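Local atomic coordinates of phenylalanine--tRNA ligase beta subunit (Pyrococcus horikoshii, PDB entry 2CXI), a protein that forms, with the alpha subunit, the tetrameric synthetase that charges tRNA(Phe) with phenylalanine at the expense of ATP, and carries the amino acid-editing domain. Residues 10-15 with 62-66; 32-36 with 47-53; 125-129 with 246-250; 309-313 with 324-329. Residue numbers count along the deposited sequence, not the author numbering.

How the contacts relate
In this N-terminal part of the beta subunit, contacts 1 and 2 build the first module. In contact 1 its first helix meets helix 62-72, and in contact 2 the strands of hairpin 33-41/44-51 pair near its open end; Leu11 on Phe47 and Val65 on Leu49 join the two. Contact 3 lies near the chain's centre, in the B3/4 domain, while contact 4 ties a helix end to a strand in B5; these touch where Asn248 and Val249 meet Ala327 and Phe328. Contacts 1 and 3 are buried helix pairs without hydrogen bonds across them. Contacts 2 and 4 rest on antiparallel backbone pairing, contact 2 partly exposed and richer in charge, contact 4 largely buried.

Contact 1 (10-15 with 62-66); sequences DLERLI and AEGVA
Both segments are regular alpha-helix, 10-15 being the end of helix 8-15 and 62-66 the first turn of helix 62-72. Their axes approach to 9.1 Å and cross at -49°, with the N-to-C directions running roughly the same way. The CA atoms come closest at the C-terminal ends, 5.3 Å between those of Ile15 and Ala66. Small residues, Ala62 and Ala66, facing the first helix one turn apart, allow this closeness. Leu14, with chi1 m and chi2 t, spans both: its CB lies 3.6 Å from Ala66 CB and its CD1 4.0 Å from Ala62 CB. Ile15 CG1 reaches the same Ala66 CB at 3.7 Å. Leu11, whose chi angles fall between the usual wells, lays CD1 3.8 Å from Ala62 CB and 4.1 Å from Val65 CG1. Asp10 (chi1 t) puts OD2 3.4 Å from Ala62 CB, while its OD1 takes Arg13 NE at 2.8 Å in a salt bridge within the helix. Asp10 OD2 and Glu63 OE2 both pair with Arg257, whose guanidinium thus links the two helices; Glu63 OE1 also bonds Ser61. In this N-terminal module the helices pack beside strand 3-7, whose Val6 touches Leu11 and Ala62, and Trp24 covers Leu11 and Ile15. With no direct hydrogen bond between the segments, their union depends on alanine-to-aliphatic packing, and charge enters through the shared arginine at its border.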
loop_
_atom_site.group_PDB
_atom_site.type_symbol
_atom_site.label_atom_id
_atom_site.label_comp_id
_atom_site.label_asym_id
_atom_site.label_seq_id
_atom_site.Cartn_x
_atom_site.Cartn_y
_atom_site.Cartn_z
ATOM N N ASP A 10 11.108 -43.280 -0.958
ATOM C CA ASP A 10 11.329 -41.812 -1.067
ATOM C C ASP A 10 12.683 -41.566 -1.733
ATOM O O ASP A 10 12.775 -40.803 -2.680
ATOM C CB ASP A 10 11.227 -41.140 0.296
ATOM C CG ASP A 10 11.293 -39.620 0.229
ATOM O OD1 ASP A 10 10.698 -39.039 -0.693
ATOM O OD2 ASP A 10 11.881 -38.925 1.099
ATOM N N LEU A 11 13.751 -42.239 -1.262
ATOM C CA LEU A 11 15.072 -42.114 -1.884
ATOM C C LEU A 11 15.063 -42.458 -3.370
ATOM O O LEU A 11 15.624 -41.713 -4.215
ATOM C CB LEU A 11 16.032 -43.082 -1.180
ATOM C CG LEU A 11 16.942 -42.745 0.007
ATOM C CD1 LEU A 11 17.280 -41.306 0.406
ATOM C CD2 LEU A 11 16.895 -43.752 1.162
ATOM N N GLU A 12 14.423 -43.577 -3.707
ATOM C CA GLU A 12 14.364 -44.055 -5.079
ATOM C C GLU A 12 13.564 -43.132 -6.033
ATOM O O GLU A 12 13.986 -42.951 -7.176
ATOM C CB GLU A 12 13.873 -45.521 -5.121
ATOM C CG GLU A 12 14.934 -46.404 -4.438
ATOM C CD GLU A 12 14.578 -47.869 -4.272
ATOM O OE1 GLU A 12 13.371 -48.235 -4.295
ATOM O OE2 GLU A 12 15.551 -48.673 -4.124
ATOM N N ARG A 13 12.454 -42.559 -5.578
ATOM C CA ARG A 13 11.750 -41.546 -6.410
ATOM C C ARG A 13 12.634 -40.327 -6.631
ATOM O O ARG A 13 12.660 -39.790 -7.735
ATOM C CB ARG A 13 10.354 -41.185 -5.870
ATOM C CG ARG A 13 10.282 -40.497 -4.509
ATOM C CD ARG A 13 8.967 -39.750 -4.234
ATOM N NE ARG A 13 8.872 -39.292 -2.859
ATOM C CZ ARG A 13 7.727 -38.927 -2.279
ATOM N NH1 ARG A 13 6.580 -38.957 -2.966
ATOM N NH2 ARG A 13 7.720 -38.527 -1.017
ATOM N N LEU A 14 13.415 -39.938 -5.616
ATOM C CA LEU A 14 14.324 -38.806 -5.733
ATOM C C LEU A 14 15.516 -39.074 -6.681
ATOM O O LEU A 14 15.871 -38.249 -7.539
ATOM C CB LEU A 14 14.789 -38.354 -4.329
ATOM C CG LEU A 14 13.738 -37.715 -3.409
ATOM C CD1 LEU A 14 14.296 -37.672 -1.978
ATOM C CD2 LEU A 14 13.364 -36.296 -3.930
ATOM N N ILE A 15 16.130 -40.256 -6.552
ATOM C CA ILE A 15 17.230 -40.631 -7.434
ATOM C C ILE A 15 16.679 -40.983 -8.803
ATOM O O ILE A 15 17.344 -40.759 -9.794
ATOM C CB ILE A 15 17.959 -41.905 -6.862
ATOM C CG1 ILE A 15 18.665 -41.523 -5.522
ATOM C CG2 ILE A 15 18.918 -42.453 -7.899
ATOM C CD1 ILE A 15 18.905 -42.716 -4.605
ATOM N N ALA A 62 16.830 -37.268 3.238
ATOM C CA ALA A 62 16.665 -38.055 1.990
ATOM C C ALA A 62 17.064 -37.249 0.767
ATOM O O ALA A 62 17.678 -37.771 -0.182
ATOM C CB ALA A 62 15.213 -38.517 1.829
ATOM N N GLU A 63 16.689 -35.960 0.781
ATOM C CA GLU A 63 16.943 -35.122 -0.399
ATOM C C GLU A 63 18.447 -35.000 -0.644
ATOM O O GLU A 63 18.915 -35.080 -1.791
ATOM C CB GLU A 63 16.297 -33.714 -0.269
ATOM C CG GLU A 63 14.780 -33.731 -0.057
ATOM C CD GLU A 63 14.364 -33.889 1.405
ATOM O OE1 GLU A 63 15.217 -34.088 2.293
ATOM O OE2 GLU A 63 13.169 -33.794 1.687
ATOM N N GLY A 64 19.194 -34.746 0.430
ATOM C CA GLY A 64 20.640 -34.537 0.337
ATOM C C GLY A 64 21.384 -35.832 -0.000
ATOM O O GLY A 64 22.360 -35.830 -0.764
ATOM N N VAL A 65 20.901 -36.934 0.571
ATOM C CA VAL A 65 21.455 -38.270 0.284
ATOM C C VAL A 65 21.264 -38.682 -1.202
ATOM O O VAL A 65 22.217 -39.132 -1.883
ATOM C CB VAL A 65 20.840 -39.310 1.242
ATOM C CG1 VAL A 65 21.293 -40.765 0.853
ATOM C CG2 VAL A 65 21.247 -39.003 2.655
ATOM N N ALA A 66 20.034 -38.497 -1.706
ATOM C CA ALA A 66 19.684 -38.803 -3.085
ATOM C C ALA A 66 20.504 -37.933 -4.014
ATOM O O ALA A 66 20.954 -38.373 -5.056
ATOM C CB ALA A 66 18.196 -38.553 -3.304
#

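Contact 2 (32-36 with 47-53); sequences KCELD and FKLDSKD
Leu35, Leu49 and Cys33 form the apolar centre, on the face of the hairpin that helix 21-30 covers. Leu35 CD2 lies 3.7 Å from Phe47 CB and 4.1 Å from Leu49 CD2, and Cys33 SG is 4.1 Å from Leu49 CB. Leu49 takes chi1 m and chi2 t; Phe47, chi1 m, sets its ring edge-to-face with Trp24. The antiparallel strands 33-36 and 47-51 approach to 4.6 Å at 146°. Cys33-Ser51 and Leu35-Leu49 are non-hydrogen-bonded pairs, CA-CA 4.5 and 5.1 Å. Between them Glu34-Asp50 is hydrogen-bonded, Asp50 N to Glu34 O 2.9 Å and Glu34 N to Asp50 O 3.0 Å, the latter oxygen less certainly placed. Asp36 N to Lys48 O (2.8 Å) and Lys52 N to Lys32 O (3.0 Å) continue the pairing. Lys32, at positive phi, is the C' residue of the Schellman motif ending helix 21-30. At the polar edge, Lys32 NZ makes a 2.7 Å salt bridge to Asp53 OD2; the side chains of Lys32 and Asp53 lie about 5 Å from those of Asp341 and Asp331, respectively, predicted magnesium ligands of B5. Lys48 NZ pairs with Asp5 on strand 3-7. The hairpin is thus apolar beneath its helix, while charge pairing closes its open end.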
loop_
_atom_site.group_PDB
_atom_site.type_symbol
_atom_site.label_atom_id
_atom_site.label_comp_id
_atom_site.label_asym_id
_atom_site.label_seq_id
_atom_site.Cartn_x
_atom_site.Cartn_y
_atom_site.Cartn_z
ATOM N N LYS A 32 28.197 -40.409 2.158
ATOM C CA LYS A 32 28.976 -40.265 3.403
ATOM C C LYS A 32 28.171 -40.716 4.621
ATOM O O LYS A 32 28.251 -40.134 5.706
ATOM C CB LYS A 32 29.521 -38.835 3.588
ATOM C CG LYS A 32 30.155 -38.226 2.320
ATOM C CD LYS A 32 30.815 -36.861 2.631
ATOM C CE LYS A 32 32.000 -37.025 3.563
ATOM N NZ LYS A 32 32.670 -35.701 3.736
ATOM N N CYS A 33 27.410 -41.786 4.453
ATOM C CA CYS A 33 26.821 -42.386 5.619
ATOM C C CYS A 33 26.845 -43.901 5.630
ATOM O O CYS A 33 27.256 -44.533 4.657
ATOM C CB CYS A 33 25.443 -41.845 5.900
ATOM S SG CYS A 33 24.333 -42.038 4.548
ATOM N N GLU A 34 26.428 -44.451 6.763
ATOM C CA GLU A 34 26.388 -45.896 6.949
ATOM C C GLU A 34 24.955 -46.340 7.182
ATOM O O GLU A 34 24.133 -45.581 7.707
ATOM C CB GLU A 34 27.248 -46.289 8.160
ATOM C CG GLU A 34 28.708 -45.918 8.016
ATOM C CD GLU A 34 29.558 -47.000 7.366
ATOM O OE1 GLU A 34 29.079 -48.154 7.173
ATOM O OE2 GLU A 34 30.735 -46.680 7.031
ATOM N N LEU A 35 24.655 -47.554 6.745
ATOM C CA LEU A 35 23.366 -48.131 6.974
ATOM C C LEU A 35 23.287 -48.680 8.389
ATOM O O LEU A 35 23.803 -49.776 8.682
ATOM C CB LEU A 35 23.138 -49.267 5.964
ATOM C CG LEU A 35 21.918 -49.265 5.058
ATOM C CD1 LEU A 35 21.784 -50.632 4.345
ATOM C CD2 LEU A 35 20.598 -48.799 5.742
ATOM N N ASP A 36 22.662 -47.909 9.281
ATOM C CA ASP A 36 22.572 -48.302 10.682
ATOM C C ASP A 36 21.493 -49.343 10.944
ATOM O O ASP A 36 21.646 -50.183 11.846
ATOM C CB ASP A 36 22.321 -47.079 11.570
ATOM C CG ASP A 36 22.622 -47.349 13.021
ATOM O OD1 ASP A 36 23.756 -47.798 13.305
ATOM O OD2 ASP A 36 21.781 -47.167 13.931
ATOM N N PHE A 47 15.180 -47.100 6.157
ATOM C CA PHE A 47 16.556 -47.146 6.620
ATOM C C PHE A 47 16.751 -46.143 7.767
ATOM O O PHE A 47 16.151 -45.038 7.769
ATOM C CB PHE A 47 17.542 -46.754 5.498
ATOM C CG PHE A 47 17.387 -47.492 4.204
ATOM C CD1 PHE A 47 16.933 -48.821 4.145
ATOM C CD2 PHE A 47 17.840 -46.880 3.016
ATOM C CE1 PHE A 47 16.859 -49.486 2.934
ATOM C CE2 PHE A 47 17.793 -47.554 1.794
ATOM C CZ PHE A 47 17.306 -48.857 1.744
ATOM N N LYS A 48 17.574 -46.518 8.740
ATOM C CA LYS A 48 18.208 -45.528 9.589
ATOM C C LYS A 48 19.639 -45.317 9.061
ATOM O O LYS A 48 20.441 -46.261 8.957
ATOM C CB LYS A 48 18.233 -45.924 11.060
ATOM C CG LYS A 48 18.852 -44.800 11.948
ATOM C CD LYS A 48 18.795 -45.151 13.435
ATOM C CE LYS A 48 17.379 -45.578 13.862
ATOM N NZ LYS A 48 16.448 -44.408 14.010
ATOM N N LEU A 49 19.927 -44.073 8.689
ATOM C CA LEU A 49 21.227 -43.699 8.179
ATOM C C LEU A 49 22.024 -42.985 9.264
ATOM O O LEU A 49 21.458 -42.293 10.118
ATOM C CB LEU A 49 21.074 -42.825 6.924
ATOM C CG LEU A 49 20.275 -43.404 5.750
ATOM C CD1 LEU A 49 20.203 -42.425 4.581
ATOM C CD2 LEU A 49 20.971 -44.722 5.286
ATOM N N ASP A 50 23.335 -43.210 9.252
ATOM C CA ASP A 50 24.214 -42.598 10.226
ATOM C C ASP A 50 25.123 -41.693 9.432
ATOM O O ASP A 50 25.978 -42.164 8.671
ATOM C CB ASP A 50 25.008 -43.681 10.943
ATOM C CG ASP A 50 25.946 -43.144 12.029
ATOM O OD1 ASP A 50 26.042 -41.922 12.266
ATOM O OD2 ASP A 50 26.635 -43.955 12.705
ATOM N N SER A 51 24.916 -40.391 9.589
ATOM C CA SER A 51 25.688 -39.428 8.795
ATOM C C SER A 51 27.005 -39.150 9.425
ATOM O O SER A 51 27.107 -38.664 10.563
ATOM C CB SER A 51 24.978 -38.106 8.540
ATOM O OG SER A 51 25.861 -37.277 7.780
ATOM N N LYS A 52 28.023 -39.478 8.652
ATOM C CA LYS A 52 29.362 -39.480 9.143
ATOM C C LYS A 52 29.948 -38.066 9.116
ATOM O O LYS A 52 30.903 -37.794 9.810
ATOM C CB LYS A 52 30.192 -40.494 8.343
ATOM C CG LYS A 52 29.712 -41.952 8.556
ATOM C CD LYS A 52 29.552 -42.276 10.057
ATOM C CE LYS A 52 29.173 -43.748 10.326
ATOM N NZ LYS A 52 30.281 -44.745 10.104
ATOM N N ASP A 53 29.365 -37.163 8.341
ATOM C CA ASP A 53 29.933 -35.805 8.237
ATOM C C ASP A 53 29.161 -34.771 9.102
ATOM O O ASP A 53 28.098 -34.241 8.722
ATOM C CB ASP A 53 30.071 -35.429 6.752
ATOM C CG ASP A 53 30.906 -34.185 6.523
ATOM O OD1 ASP A 53 31.080 -33.367 7.458
ATOM O OD2 ASP A 53 31.404 -33.936 5.409
#

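Contact 3 (125-129 with 246-250); sequences LQEKI and ALNVM
Met250, a selenomethionine here, fills the space between two antiparallel helical segments whose axes run at 155° and come no nearer than 11.1 Å. With all three chi angles m, its side chain curls so that SE lies 3.9 Å from Leu125 CG and 4.2 Å from Ile129 CD1. Leu125 (chi1 t, chi2 p) directs CD2 to Val249 CG1 at 4.2 Å. One turn on, Ile129 (chi1 m, chi2 t) extends CD1 to 3.6 Å from Val249 CG1, the t rotamer, and rests CG2 3.9 Å from Ala246 CB. The CA pairs Leu125-Met250 (7.7 Å) and Ile129-Ala246 (7.1 Å) set the register. No hydrogen bond crosses. Ile142 and Ile144 of strand 140-146 touch Ile129 and Met250, while Leu247 of the second helix lies on strands 103-110 and 231-237. This is helix-on-helix packing against a mixed beta sheet, and it contributes to the hydrophobic core of the B3/4 domain, the editing domain of phenylalanyl-tRNA synthetase.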
loop_
_atom_site.group_PDB
_atom_site.type_symbol
_atom_site.label_atom_id
_atom_site.label_comp_id
_atom_site.label_asym_id
_atom_site.label_seq_id
_atom_site.Cartn_x
_atom_site.Cartn_y
_atom_site.Cartn_z
ATOM N N LEU A 125 14.572 -32.906 9.179
ATOM C CA LEU A 125 15.700 -32.044 8.781
ATOM C C LEU A 125 15.740 -30.751 9.614
ATOM O O LEU A 125 16.789 -30.321 10.137
ATOM C CB LEU A 125 15.705 -31.775 7.273
ATOM C CG LEU A 125 16.884 -30.924 6.747
ATOM C CD1 LEU A 125 18.224 -31.588 7.036
ATOM C CD2 LEU A 125 16.698 -30.683 5.249
ATOM N N GLN A 126 14.571 -30.180 9.809
ATOM C CA GLN A 126 14.413 -29.030 10.680
ATOM C C GLN A 126 14.956 -29.344 12.091
ATOM O O GLN A 126 15.755 -28.584 12.653
ATOM C CB GLN A 126 12.926 -28.631 10.607
ATOM C CG GLN A 126 12.370 -27.800 11.644
ATOM C CD GLN A 126 10.903 -27.475 11.327
ATOM O OE1 GLN A 126 10.427 -26.443 11.725
ATOM N NE2 GLN A 126 10.212 -28.355 10.593
ATOM N N GLU A 127 14.590 -30.500 12.644
ATOM C CA GLU A 127 15.075 -30.887 13.954
ATOM C C GLU A 127 16.560 -31.226 13.946
ATOM O O GLU A 127 17.272 -30.845 14.860
ATOM C CB GLU A 127 14.280 -32.081 14.505
ATOM C CG GLU A 127 12.783 -31.812 14.671
ATOM C CD GLU A 127 11.922 -33.070 14.912
ATOM O OE1 GLU A 127 12.438 -34.230 14.905
ATOM O OE2 GLU A 127 10.702 -32.895 15.111
ATOM N N LYS A 128 17.021 -31.998 12.969
ATOM C CA LYS A 128 18.456 -32.404 12.949
ATOM C C LYS A 128 19.369 -31.201 12.772
ATOM O O LYS A 128 20.398 -31.087 13.440
ATOM C CB LYS A 128 18.732 -33.409 11.833
ATOM C CG LYS A 128 17.918 -34.695 11.948
ATOM C CD LYS A 128 18.332 -35.562 13.158
ATOM C CE LYS A 128 17.265 -36.617 13.415
ATOM N NZ LYS A 128 17.702 -37.610 14.480
ATOM N N ILE A 129 18.999 -30.262 11.895
ATOM C CA ILE A 129 19.819 -29.040 11.797
ATOM C C ILE A 129 19.862 -28.275 13.131
ATOM O O ILE A 129 20.936 -27.858 13.597
ATOM C CB ILE A 129 19.347 -28.102 10.629
ATOM C CG1 ILE A 129 19.572 -28.807 9.268
ATOM C CG2 ILE A 129 20.120 -26.749 10.712
ATOM C CD1 ILE A 129 19.057 -28.035 8.102
ATOM N N ALA A 246 21.841 -22.784 7.001
ATOM C CA ALA A 246 20.703 -23.626 7.350
ATOM C C ALA A 246 19.508 -23.380 6.379
ATOM O O ALA A 246 18.843 -24.315 5.877
ATOM C CB ALA A 246 20.294 -23.324 8.779
ATOM N N LEU A 247 19.264 -22.118 6.065
ATOM C CA LEU A 247 18.187 -21.782 5.118
ATOM C C LEU A 247 18.490 -22.387 3.736
ATOM O O LEU A 247 17.604 -22.942 3.067
ATOM C CB LEU A 247 18.106 -20.245 4.983
ATOM C CG LEU A 247 17.020 -19.746 4.015
ATOM C CD1 LEU A 247 15.590 -20.039 4.655
ATOM C CD2 LEU A 247 17.209 -18.235 3.696
ATOM N N ASN A 248 19.749 -22.270 3.306
ATOM C CA ASN A 248 20.180 -22.807 2.053
ATOM C C ASN A 248 19.969 -24.312 1.981
ATOM O O ASN A 248 19.520 -24.820 0.955
ATOM C CB ASN A 248 21.636 -22.450 1.772
ATOM C CG ASN A 248 21.850 -20.906 1.529
ATOM O OD1 ASN A 248 22.998 -20.412 1.476
ATOM N ND2 ASN A 248 20.774 -20.200 1.340
ATOM N N VAL A 249 20.341 -25.017 3.052
ATOM C CA VAL A 249 20.093 -26.453 3.129
ATOM C C VAL A 249 18.566 -26.753 2.973
ATOM O O VAL A 249 18.173 -27.588 2.162
ATOM C CB VAL A 249 20.704 -27.043 4.440
ATOM C CG1 VAL A 249 20.175 -28.474 4.706
ATOM C CG2 VAL A 249 22.259 -27.004 4.370
HETATM N N MSE A 250 17.726 -26.059 3.738
HETATM C CA MSE A 250 16.252 -26.260 3.698
HETATM C C MSE A 250 15.686 -26.059 2.296
HETATM O O MSE A 250 14.920 -26.893 1.811
HETATM C CB MSE A 250 15.504 -25.307 4.652
HETATM C CG MSE A 250 15.714 -25.544 6.143
HETATM SE SE MSE A 250 15.114 -27.394 6.756
HETATM C CE MSE A 250 13.504 -27.596 5.758
#

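Contact 4 (309-313 with 324-329); sequences KMMYE and KYPAFR
Glu313 and Lys324 form an antiparallel hydrogen-bonded pair, with Glu313 N to Lys324 O 2.8 Å, Lys324 N to Glu313 O 3.0 Å and CA-CA 4.9 Å. It opens the hairpin 313-317/320-325 of the B5 domain. On the same face, Glu313 OE2 and Lys324 NZ make a long salt bridge of 3.7 Å. The hairpin follows helix 300-309, ended by a Schellman motif with Met311, at positive phi (79°), as its C' residue. A water donates to Met310 O at 2.8 Å and weakly accepts from Arg329 NH1 at 3.0 Å. Arg329 NH2 forms salt bridges with Asp331 and Asp341, predicted ligands of a magnesium ion shared with the alpha subunit, and Tyr312 OH hydrogen-bonds Asp341, so both segments border that predicted site. A type I turn, Pro326 to Arg329, is closed by Arg329 N to Pro326 O at 3.2 Å. Tyr312 (chi1 m) packs CD1 3.8 Å from Tyr325 CB, and Met311 CB lies 4.1 Å from Pro326 CG. Phe328, which takes a cation-pi contact from Arg67, meets the selenomethionine Met311 at its ring edge in a Met-aromatic contact: SE is 5.3 Å from the ring centroid, and Met311 CE is 3.6 Å from Phe328 CZ.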
loop_
_atom_site.group_PDB
_atom_site.type_symbol
_atom_site.label_atom_id
_atom_site.label_comp_id
_atom_site.label_asym_id
_atom_site.label_seq_id
_atom_site.Cartn_x
_atom_site.Cartn_y
_atom_site.Cartn_z
ATOM N N LYS A 309 31.929 -34.943 -9.943
ATOM C CA LYS A 309 31.105 -35.890 -9.182
ATOM C C LYS A 309 30.832 -35.437 -7.750
ATOM O O LYS A 309 29.950 -35.966 -7.124
ATOM C CB LYS A 309 31.773 -37.281 -9.112
ATOM C CG LYS A 309 31.804 -38.044 -10.420
ATOM C CD LYS A 309 32.647 -39.317 -10.293
ATOM C CE LYS A 309 32.803 -39.980 -11.675
ATOM N NZ LYS A 309 33.369 -41.367 -11.545
HETATM N N MSE A 310 31.620 -34.490 -7.244
HETATM C CA MSE A 310 31.501 -33.961 -5.870
HETATM C C MSE A 310 30.778 -32.612 -5.872
HETATM O O MSE A 310 30.736 -31.901 -4.867
HETATM C CB MSE A 310 32.875 -33.863 -5.216
HETATM C CG MSE A 310 33.586 -35.208 -5.159
HETATM SE SE MSE A 310 32.453 -36.519 -4.103
HETATM C CE MSE A 310 32.599 -35.734 -2.269
HETATM N N MSE A 311 30.188 -32.305 -7.019
HETATM C CA MSE A 311 29.293 -31.156 -7.210
HETATM C C MSE A 311 30.033 -29.838 -7.384
HETATM O O MSE A 311 29.454 -28.761 -7.152
HETATM C CB MSE A 311 28.230 -31.049 -6.103
HETATM C CG MSE A 311 27.380 -32.323 -5.970
HETATM SE SE MSE A 311 25.935 -32.131 -4.699
HETATM C CE MSE A 311 26.893 -31.831 -3.233
ATOM N N TYR A 312 31.285 -29.906 -7.852
ATOM C CA TYR A 312 32.025 -28.672 -8.133
ATOM C C TYR A 312 31.926 -28.281 -9.597
ATOM O O TYR A 312 31.927 -29.132 -10.478
ATOM C CB TYR A 312 33.534 -28.762 -7.819
ATOM C CG TYR A 312 33.931 -28.927 -6.378
ATOM C CD1 TYR A 312 34.343 -27.820 -5.602
ATOM C CD2 TYR A 312 33.982 -30.201 -5.810
ATOM C CE1 TYR A 312 34.744 -27.989 -4.273
ATOM C CE2 TYR A 312 34.386 -30.369 -4.481
ATOM C CZ TYR A 312 34.779 -29.287 -3.739
ATOM O OH TYR A 312 35.185 -29.483 -2.436
ATOM N N GLU A 313 31.915 -26.973 -9.846
ATOM C CA GLU A 313 32.275 -26.476 -11.155
ATOM C C GLU A 313 33.772 -26.307 -11.166
ATOM O O GLU A 313 34.353 -25.859 -10.182
ATOM C CB GLU A 313 31.591 -25.144 -11.495
ATOM C CG GLU A 313 32.056 -24.575 -12.828
ATOM C CD GLU A 313 31.474 -23.205 -13.082
ATOM O OE1 GLU A 313 30.284 -23.136 -13.427
ATOM O OE2 GLU A 313 32.217 -22.216 -12.927
ATOM N N LYS A 324 33.826 -23.645 -8.265
ATOM C CA LYS A 324 32.619 -23.165 -7.612
ATOM C C LYS A 324 31.957 -24.385 -6.944
ATOM O O LYS A 324 32.020 -25.475 -7.475
ATOM C CB LYS A 324 31.659 -22.518 -8.618
ATOM C CG LYS A 324 32.184 -21.185 -9.168
ATOM C CD LYS A 324 31.201 -20.562 -10.081
ATOM C CE LYS A 324 31.819 -19.285 -10.648
ATOM N NZ LYS A 324 31.037 -18.883 -11.829
ATOM N N TYR A 325 31.321 -24.165 -5.801
ATOM C CA TYR A 325 30.595 -25.231 -5.111
ATOM C C TYR A 325 29.293 -24.694 -4.523
ATOM O O TYR A 325 29.124 -23.459 -4.396
ATOM C CB TYR A 325 31.509 -25.895 -4.057
ATOM C CG TYR A 325 31.988 -24.968 -2.931
ATOM C CD1 TYR A 325 33.164 -24.215 -3.062
ATOM C CD2 TYR A 325 31.279 -24.876 -1.736
ATOM C CE1 TYR A 325 33.643 -23.393 -2.005
ATOM C CE2 TYR A 325 31.722 -24.065 -0.687
ATOM C CZ TYR A 325 32.903 -23.325 -0.820
ATOM O OH TYR A 325 33.322 -22.517 0.234
ATOM N N PRO A 326 28.352 -25.597 -4.208
ATOM C CA PRO A 326 26.979 -25.195 -3.815
ATOM C C PRO A 326 26.963 -24.337 -2.550
ATOM O O PRO A 326 27.780 -24.552 -1.647
ATOM C CB PRO A 326 26.291 -26.528 -3.520
ATOM C CG PRO A 326 27.094 -27.553 -4.274
ATOM C CD PRO A 326 28.506 -27.072 -4.254
ATOM N N ALA A 327 26.061 -23.350 -2.505
ATOM C CA ALA A 327 25.931 -22.442 -1.347
ATOM C C ALA A 327 25.382 -23.159 -0.111
ATOM O O ALA A 327 25.369 -22.571 0.975
ATOM C CB ALA A 327 24.997 -21.257 -1.701
ATOM N N PHE A 328 24.911 -24.402 -0.276
ATOM C CA PHE A 328 24.468 -25.236 0.885
ATOM C C PHE A 328 25.645 -25.879 1.691
ATOM O O PHE A 328 25.416 -26.542 2.712
ATOM C CB PHE A 328 23.371 -26.264 0.488
ATOM C CG PHE A 328 23.800 -27.300 -0.549
ATOM C CD1 PHE A 328 23.168 -27.342 -1.782
ATOM C CD2 PHE A 328 24.789 -28.260 -0.270
ATOM C CE1 PHE A 328 23.533 -28.274 -2.754
ATOM C CE2 PHE A 328 25.148 -29.225 -1.217
ATOM C CZ PHE A 328 24.529 -29.232 -2.475
ATOM N N ARG A 329 26.888 -25.658 1.222
ATOM C CA ARG A 329 28.099 -26.109 1.928
ATOM C C ARG A 329 28.832 -24.930 2.550
ATOM O O ARG A 329 28.929 -23.854 1.944
ATOM C CB ARG A 329 29.077 -26.814 0.976
ATOM C CG ARG A 329 28.631 -28.171 0.404
ATOM C CD ARG A 329 29.734 -28.839 -0.358
ATOM N NE ARG A 329 30.908 -29.206 0.459
ATOM C CZ ARG A 329 31.902 -29.968 -0.021
ATOM N NH1 ARG A 329 31.851 -30.388 -1.296
ATOM N NH2 ARG A 329 32.939 -30.296 0.740
HETATM O O HOH W 1 30.977 -29.272 -3.942
#